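Local structure of response regulator receiver (Brucella melitensis biovar Abortus, 4G97) at residues Arg16-Leu21 with Ala30-Ala35; Pro149-Asp154 with Lys239-Asp244. The protein probably acts as a phosphorylation-controlled regulator of the general stress response, joining a sigma-factor-like domain to a CheY-type receiver domain. All coordinates share one frame; numbering follows the deposited sequence.

Contact 1: residues Arg16-Leu21 with Ala30-Ala35; sequences RFSRAL and AYVAAA
S18 and V32 meet where two successive helices, 11-22 and 25-41, pack against each other in the Sigma2 region of PhyR. The two helices are joined by a short turn, and their segments come closest at this pair, with CA atoms of S18 and V32 6.9 Å apart. The tight spot is small. Methyl CG2 of V32 sits 3.6 Å from CB of S18 and 3.9 Å from its OG. V32 carries CG1 anti to the backbone N (chi1 170°), which leaves CG2 as the branch that faces the serine. The S18 hydroxyl also lies alongside the first carbon of the next side chain, with OG of S18 3.6 Å from CB of Y31. No hydrogen bond crosses between the segments. OG of S18 bonds instead to the carbonyl oxygen of G28, earlier on the helix of Y31 and V32. Its chi1 of -165° swings OG towards that helix.

The other side is looser. The far face of helix 25-41, lined with small alanines, looks to solvent. Y31 is partly exposed, and only its CB comes close to S18. F60 of helix 52-64 packs on both S18 and Y31, while L11, L14 and R15 of helix 11-22 touch V32. R19 holds the same pair of helices by a salt bridge from NE to D29.

The two segments bury just 99 Å² together. The small serine at the closest point is consistent with the close approach of the backbones, and its buried hydroxyl is satisfied by a carbonyl of the partner helix.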
ATOM      1  N   ARG A  16      -1.524  -5.797  -4.307  1.00 21.63           N
ATOM      2  CA  ARG A  16      -0.915  -4.773  -3.453  1.00 22.89           C
ATOM      3  C   ARG A  16      -1.128  -3.387  -4.092  1.00 28.48           C
ATOM      4  O   ARG A  16      -1.644  -2.459  -3.438  1.00 27.36           O
ATOM      5  CB  ARG A  16       0.585  -5.037  -3.241  1.00 20.97           C
ATOM      6  CG  ARG A  16       1.253  -3.932  -2.390  1.00 20.56           C
ATOM      7  CD  ARG A  16       2.756  -4.101  -2.259  1.00 26.64           C
ATOM      8  NE  ARG A  16       3.388  -4.169  -3.579  1.00 34.39           N
ATOM      9  CZ  ARG A  16       4.580  -4.693  -3.826  1.00 38.61           C
ATOM     10  NH1 ARG A  16       5.321  -5.166  -2.836  1.00 26.51           N
ATOM     11  NH2 ARG A  16       5.042  -4.746  -5.065  1.00 27.65           N
ATOM     12  N   PHE A  17      -0.791  -3.282  -5.393  1.00 24.84           N
ATOM     13  CA  PHE A  17      -0.960  -2.066  -6.175  1.00 24.79           C
ATOM     14  C   PHE A  17      -2.447  -1.646  -6.208  1.00 30.48           C
ATOM     15  O   PHE A  17      -2.751  -0.494  -5.908  1.00 29.63           O
ATOM     16  CB  PHE A  17      -0.420  -2.291  -7.593  1.00 26.39           C
ATOM     17  CG  PHE A  17      -0.621  -1.139  -8.549  1.00 28.29           C
ATOM     18  CD1 PHE A  17       0.030   0.079  -8.348  1.00 31.36           C
ATOM     19  CD2 PHE A  17      -1.424  -1.282  -9.678  1.00 29.13           C
ATOM     20  CE1 PHE A  17      -0.159   1.142  -9.232  1.00 31.50           C
ATOM     21  CE2 PHE A  17      -1.591  -0.221 -10.573  1.00 32.25           C
ATOM     22  CZ  PHE A  17      -0.966   0.987 -10.333  1.00 30.50           C
ATOM     23  N   SER A  18      -3.365  -2.597  -6.514  1.00 28.41           N
ATOM     24  CA  SER A  18      -4.802  -2.338  -6.608  1.00 26.82           C
ATOM     25  C   SER A  18      -5.393  -1.825  -5.283  1.00 29.45           C
ATOM     26  O   SER A  18      -6.155  -0.872  -5.307  1.00 27.27           O
ATOM     27  CB  SER A  18      -5.534  -3.583  -7.069  1.00 30.16           C
ATOM     28  OG  SER A  18      -6.849  -3.251  -7.486  1.00 36.01           O
ATOM     29  N   ARG A  19      -5.018  -2.446  -4.138  1.00 27.36           N
ATOM     30  CA  ARG A  19      -5.448  -2.025  -2.805  1.00 27.03           C
ATOM     31  C   ARG A  19      -4.924  -0.626  -2.480  1.00 31.31           C
ATOM     32  O   ARG A  19      -5.694   0.192  -1.983  1.00 30.91           O
ATOM     33  CB  ARG A  19      -4.986  -3.029  -1.747  1.00 26.98           C
ATOM     34  CG  ARG A  19      -5.625  -4.416  -1.894  1.00 28.58           C
ATOM     35  CD  ARG A  19      -5.025  -5.363  -0.894  1.00 26.44           C
ATOM     36  NE  ARG A  19      -5.345  -6.753  -1.208  1.00 26.38           N
ATOM     37  CZ  ARG A  19      -4.956  -7.798  -0.487  1.00 30.55           C
ATOM     38  NH1 ARG A  19      -4.245  -7.624   0.621  1.00 25.52           N
ATOM     39  NH2 ARG A  19      -5.271  -9.025  -0.868  1.00 28.89           N
ATOM     40  N   ALA A  20      -3.629  -0.332  -2.768  1.00 27.94           N
ATOM     41  CA  ALA A  20      -3.030   1.004  -2.517  1.00 27.97           C
ATOM     42  C   ALA A  20      -3.735   2.077  -3.339  1.00 34.08           C
ATOM     43  O   ALA A  20      -3.918   3.203  -2.883  1.00 33.44           O
ATOM     44  CB  ALA A  20      -1.559   0.994  -2.878  1.00 28.59           C
ATOM     45  N   LEU A  21      -4.167   1.696  -4.544  1.00 33.02           N
ATOM     46  CA  LEU A  21      -4.844   2.540  -5.506  1.00 34.31           C
ATOM     47  C   LEU A  21      -6.291   2.845  -5.151  1.00 38.57           C
ATOM     48  O   LEU A  21      -6.734   3.944  -5.411  1.00 38.87           O
ATOM     49  CB  LEU A  21      -4.773   1.843  -6.866  1.00 35.91           C
ATOM     50  CG  LEU A  21      -4.628   2.730  -8.075  1.00 43.69           C
ATOM     51  CD1 LEU A  21      -3.241   3.393  -8.106  1.00 44.32           C
ATOM     52  CD2 LEU A  21      -4.853   1.910  -9.349  1.00 47.95           C
ATOM     53  N   ALA A  30     -11.229  -7.018  -5.868  1.00 32.31           N
ATOM     54  CA  ALA A  30     -12.303  -7.121  -6.861  1.00 33.35           C
ATOM     55  C   ALA A  30     -11.885  -6.638  -8.243  1.00 38.40           C
ATOM     56  O   ALA A  30     -12.237  -7.283  -9.233  1.00 39.35           O
ATOM     57  CB  ALA A  30     -13.539  -6.375  -6.388  1.00 34.08           C
ATOM     58  N   TYR A  31     -11.102  -5.540  -8.318  1.00 34.35           N
ATOM     59  CA  TYR A  31     -10.587  -5.006  -9.584  1.00 34.14           C
ATOM     60  C   TYR A  31      -9.578  -5.979 -10.182  1.00 37.00           C
ATOM     61  O   TYR A  31      -9.486  -6.079 -11.408  1.00 36.63           O
ATOM     62  CB  TYR A  31      -9.903  -3.645  -9.379  1.00 37.78           C
ATOM     63  CG  TYR A  31     -10.807  -2.438  -9.510  1.00 43.18           C
ATOM     64  CD1 TYR A  31     -11.072  -1.620  -8.416  1.00 45.65           C
ATOM     65  CD2 TYR A  31     -11.327  -2.061 -10.748  1.00 45.56           C
ATOM     66  CE1 TYR A  31     -11.888  -0.492  -8.533  1.00 46.96           C
ATOM     67  CE2 TYR A  31     -12.138  -0.929 -10.880  1.00 47.67           C
ATOM     68  CZ  TYR A  31     -12.413  -0.146  -9.769  1.00 57.52           C
ATOM     69  OH  TYR A  31     -13.208   0.970  -9.894  1.00 62.10           O
ATOM     70  N   VAL A  32      -8.810  -6.696  -9.329  1.00 32.28           N
ATOM     71  CA  VAL A  32      -7.831  -7.675  -9.834  1.00 31.40           C
ATOM     72  C   VAL A  32      -8.574  -8.891 -10.372  1.00 35.03           C
ATOM     73  O   VAL A  32      -8.277  -9.325 -11.486  1.00 33.86           O
ATOM     74  CB  VAL A  32      -6.719  -8.053  -8.820  1.00 33.21           C
ATOM     75  CG1 VAL A  32      -5.895  -9.247  -9.321  1.00 32.11           C
ATOM     76  CG2 VAL A  32      -5.806  -6.853  -8.570  1.00 32.76           C
ATOM     77  N   ALA A  33      -9.571  -9.391  -9.600  1.00 32.53           N
ATOM     78  CA  ALA A  33     -10.402 -10.540  -9.966  1.00 32.50           C
ATOM     79  C   ALA A  33     -11.141 -10.299 -11.285  1.00 38.95           C
ATOM     80  O   ALA A  33     -11.165 -11.199 -12.136  1.00 38.64           O
ATOM     81  CB  ALA A  33     -11.376 -10.874  -8.849  1.00 32.68           C
ATOM     82  N   ALA A  34     -11.677  -9.068 -11.485  1.00 38.15           N
ATOM     83  CA  ALA A  34     -12.382  -8.668 -12.719  1.00 38.16           C
ATOM     84  C   ALA A  34     -11.454  -8.651 -13.923  1.00 43.25           C
ATOM     85  O   ALA A  34     -11.857  -9.095 -14.996  1.00 44.25           O
ATOM     86  CB  ALA A  34     -13.049  -7.307 -12.556  1.00 38.98           C
ATOM     87  N   ALA A  35     -10.217  -8.163 -13.764  1.00 39.31           N
ATOM     88  CA  ALA A  35      -9.273  -8.122 -14.879  1.00 39.13           C
ATOM     89  C   ALA A  35      -8.820  -9.535 -15.244  1.00 44.67           C
ATOM     90  O   ALA A  35      -8.612  -9.827 -16.425  1.00 43.22           O
ATOM     91  CB  ALA A  35      -8.080  -7.247 -14.538  1.00 39.80           C
TER

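Contact 2: residues Pro149-Asp154 with Lys239-Asp244; sequences PLIAMD and KPFNPD
The conserved lysine of the CheY-like receiver fold, K239, lies in this contact, at the end of strand 236-238. A cis peptide bond joins it to P240, as is usual for the Lys-Pro pair of receiver domains. The facing segment is the N-terminal end of helix 149-161.

I151 touches both K239 and F241 across the contact, with separate branches. Its CD1 touches the lysine chain, 3.8 Å from CD of K239, and lies 4.1 Å from NZ of K239. The two side chains cross at about a right angle, so the isoleucine tip meets the shaft of the lysine from the flank. K239 is extended beyond CG and reaches past I151 to D191, where NZ forms a salt bridge with OD2. D191 is the predicted phosphorylation site, unmodified here.

With CG1 of I151 turned beside the backbone N (chi1 -59°), CG2 is left anti to that N and faces the ring of F241. It meets the ring at its edge, near the ring plane, 4.1 Å from CE1 of F241. D154 adds a looser touch, its CB coming obliquely to the F241 ring, 4.4 Å from CZ of F241. No hydrogen bond links the two segments.

Beyond F241 the chain turns into helix 243-265. N242 is its N-cap: OD1 of N242 accepts from N of D244 at 2.9 Å, with an N-H...O angle of 158°. The donor stands above the carbonyl plane.

Backbone bonds tie K239 to T219 on strand 215-219. F241 also rests on I155, and P243, at the start of helix 243-265, on M158. The loop and the new helix thus both lean on helix 149-161, just beyond edge strand 236-238.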
ATOM      1  N   PRO A 149      14.898  -3.098  16.737  1.00 41.06           N
ATOM      2  CA  PRO A 149      15.253  -1.690  16.945  1.00 40.70           C
ATOM      3  C   PRO A 149      15.680  -0.894  15.724  1.00 44.58           C
ATOM      4  O   PRO A 149      15.179   0.219  15.535  1.00 44.59           O
ATOM      5  CB  PRO A 149      16.285  -1.755  18.067  1.00 42.33           C
ATOM      6  CG  PRO A 149      15.876  -2.973  18.847  1.00 46.27           C
ATOM      7  CD  PRO A 149      15.511  -3.951  17.782  1.00 41.74           C
ATOM      8  N   LEU A 150      16.528  -1.471  14.856  1.00 39.90           N
ATOM      9  CA  LEU A 150      16.968  -0.766  13.655  1.00 39.10           C
ATOM     10  C   LEU A 150      15.824  -0.513  12.668  1.00 40.25           C
ATOM     11  O   LEU A 150      15.780   0.560  12.070  1.00 39.17           O
ATOM     12  CB  LEU A 150      18.179  -1.471  13.005  1.00 39.12           C
ATOM     13  CG  LEU A 150      18.798  -0.846  11.757  1.00 43.24           C
ATOM     14  CD1 LEU A 150      19.415   0.504  12.062  1.00 43.60           C
ATOM     15  CD2 LEU A 150      19.867  -1.765  11.181  1.00 46.12           C
ATOM     16  N   ILE A 151      14.887  -1.473  12.520  1.00 35.90           N
ATOM     17  CA  ILE A 151      13.717  -1.290  11.641  1.00 35.31           C
ATOM     18  C   ILE A 151      12.825  -0.185  12.253  1.00 37.92           C
ATOM     19  O   ILE A 151      12.453   0.738  11.541  1.00 36.32           O
ATOM     20  CB  ILE A 151      12.934  -2.615  11.381  1.00 37.92           C
ATOM     21  CG1 ILE A 151      13.861  -3.674  10.732  1.00 39.10           C
ATOM     22  CG2 ILE A 151      11.689  -2.352  10.481  1.00 36.22           C
ATOM     23  CD1 ILE A 151      13.328  -5.162  10.754  1.00 52.03           C
ATOM     24  N   ALA A 152      12.554  -0.260  13.580  1.00 35.85           N
ATOM     25  CA  ALA A 152      11.740   0.713  14.343  1.00 35.51           C
ATOM     26  C   ALA A 152      12.275   2.149  14.174  1.00 39.99           C
ATOM     27  O   ALA A 152      11.490   3.056  13.889  1.00 38.84           O
ATOM     28  CB  ALA A 152      11.706   0.324  15.817  1.00 35.78           C
ATOM     29  N   MET A 153      13.621   2.330  14.256  1.00 36.79           N
ATOM     30  CA  MET A 153      14.263   3.639  14.086  1.00 37.04           C
ATOM     31  C   MET A 153      14.223   4.126  12.661  1.00 39.49           C
ATOM     32  O   MET A 153      14.067   5.326  12.449  1.00 39.01           O
ATOM     33  CB  MET A 153      15.714   3.661  14.616  1.00 40.05           C
ATOM     34  CG  MET A 153      15.837   3.464  16.111  1.00 45.24           C
ATOM     35  SD  MET A 153      14.757   4.536  17.103  1.00 51.42           S
ATOM     36  CE  MET A 153      14.362   3.420  18.436  1.00 48.36           C
ATOM     37  N   ASP A 154      14.361   3.216  11.668  1.00 36.10           N
ATOM     38  CA  ASP A 154      14.323   3.635  10.264  1.00 36.13           C
ATOM     39  C   ASP A 154      12.944   4.142   9.843  1.00 39.75           C
ATOM     40  O   ASP A 154      12.861   5.114   9.083  1.00 41.62           O
ATOM     41  CB  ASP A 154      14.862   2.545   9.317  1.00 39.26           C
ATOM     42  CG  ASP A 154      16.371   2.263   9.436  1.00 52.74           C
ATOM     43  OD1 ASP A 154      17.105   3.107  10.043  1.00 52.53           O
ATOM     44  OD2 ASP A 154      16.820   1.203   8.925  1.00 57.15           O
ATOM     45  N   LYS A 239       9.527  -5.534   4.348  1.00 31.88           N
ATOM     46  CA  LYS A 239      10.740  -5.278   5.112  1.00 32.62           C
ATOM     47  C   LYS A 239      11.856  -6.203   4.582  1.00 38.01           C
ATOM     48  O   LYS A 239      11.583  -7.379   4.359  1.00 38.26           O
ATOM     49  CB  LYS A 239      10.562  -5.276   6.637  1.00 34.88           C
ATOM     50  CG  LYS A 239      10.231  -6.595   7.271  1.00 45.77           C
ATOM     51  CD  LYS A 239      10.394  -6.524   8.768  1.00 42.45           C
ATOM     52  CE  LYS A 239      10.021  -7.857   9.350  1.00 48.82           C
ATOM     53  NZ  LYS A 239      10.277  -7.901  10.805  1.00 55.18           N
ATOM     54  N   PRO A 240      13.070  -5.691   4.260  1.00 34.99           N
ATOM     55  CA  PRO A 240      13.517  -4.289   4.366  1.00 34.53           C
ATOM     56  C   PRO A 240      12.831  -3.483   3.266  1.00 37.09           C
ATOM     57  O   PRO A 240      12.397  -4.066   2.269  1.00 36.72           O
ATOM     58  CB  PRO A 240      15.038  -4.398   4.166  1.00 35.88           C
ATOM     59  CG  PRO A 240      15.195  -5.555   3.235  1.00 40.02           C
ATOM     60  CD  PRO A 240      14.134  -6.547   3.683  1.00 36.11           C
ATOM     61  N   PHE A 241      12.685  -2.172   3.452  1.00 33.13           N
ATOM     62  CA  PHE A 241      11.972  -1.340   2.478  1.00 32.96           C
ATOM     63  C   PHE A 241      12.800  -0.236   1.973  1.00 36.46           C
ATOM     64  O   PHE A 241      13.692   0.241   2.674  1.00 34.93           O
ATOM     65  CB  PHE A 241      10.707  -0.686   3.128  1.00 34.79           C
ATOM     66  CG  PHE A 241      10.959  -0.133   4.524  1.00 36.23           C
ATOM     67  CD1 PHE A 241      10.668  -0.891   5.651  1.00 39.75           C
ATOM     68  CD2 PHE A 241      11.528   1.121   4.703  1.00 38.76           C
ATOM     69  CE1 PHE A 241      10.949  -0.403   6.930  1.00 41.26           C
ATOM     70  CE2 PHE A 241      11.796   1.612   5.981  1.00 41.74           C
ATOM     71  CZ  PHE A 241      11.531   0.837   7.084  1.00 40.16           C
ATOM     72  N   ASN A 242      12.437   0.237   0.782  1.00 34.47           N
ATOM     73  CA  ASN A 242      12.912   1.473   0.242  1.00 35.09           C
ATOM     74  C   ASN A 242      12.106   2.507   1.098  1.00 39.38           C
ATOM     75  O   ASN A 242      10.869   2.405   1.133  1.00 37.84           O
ATOM     76  CB  ASN A 242      12.499   1.600  -1.240  1.00 35.09           C
ATOM     77  CG  ASN A 242      12.910   2.922  -1.887  1.00 55.44           C
ATOM     78  OD1 ASN A 242      13.082   3.954  -1.228  1.00 46.47           O
ATOM     79  ND2 ASN A 242      13.034   2.943  -3.209  1.00 50.44           N
ATOM     80  N   PRO A 243      12.744   3.498   1.777  1.00 35.62           N
ATOM     81  CA  PRO A 243      11.948   4.492   2.536  1.00 34.44           C
ATOM     82  C   PRO A 243      10.845   5.188   1.716  1.00 34.38           C
ATOM     83  O   PRO A 243       9.843   5.588   2.299  1.00 32.97           O
ATOM     84  CB  PRO A 243      13.001   5.483   3.059  1.00 36.96           C
ATOM     85  CG  PRO A 243      14.239   5.225   2.219  1.00 41.11           C
ATOM     86  CD  PRO A 243      14.193   3.778   1.875  1.00 36.55           C
ATOM     87  N   ASP A 244      10.999   5.288   0.370  1.00 29.42           N
ATOM     88  CA  ASP A 244       9.994   5.831  -0.551  1.00 29.26           C
ATOM     89  C   ASP A 244       8.711   4.976  -0.600  1.00 32.88           C
ATOM     90  O   ASP A 244       7.633   5.520  -0.867  1.00 33.67           O
ATOM     91  CB  ASP A 244      10.566   5.991  -1.972  1.00 31.22           C
ATOM     92  CG  ASP A 244      11.390   7.251  -2.164  1.00 45.79           C
ATOM     93  OD1 ASP A 244      11.668   7.943  -1.156  1.00 44.64           O
ATOM     94  OD2 ASP A 244      11.730   7.563  -3.323  1.00 57.74           O
TER

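How the contacts relate
Contact 1 belongs to the Sigma2 region of PhyR and contact 2 to the receiver domain. They follow one another along the chain and lie on opposite sides of its centre. Their centres are 26 Å apart and their nearest atoms about 8 Å apart, without touching. Contact 2 reaches the predicted phosphorylation site D191 directly through K239, whereas contact 1 is internal helix packing. The two domains are nevertheless joined beside contact 1: R19 pairs with E232, and the carbonyl of A20 accepts from Q252 on helix 243-265. That helix begins in contact 2, next to the N-cap N242, so it runs between the neighbourhoods of both contacts.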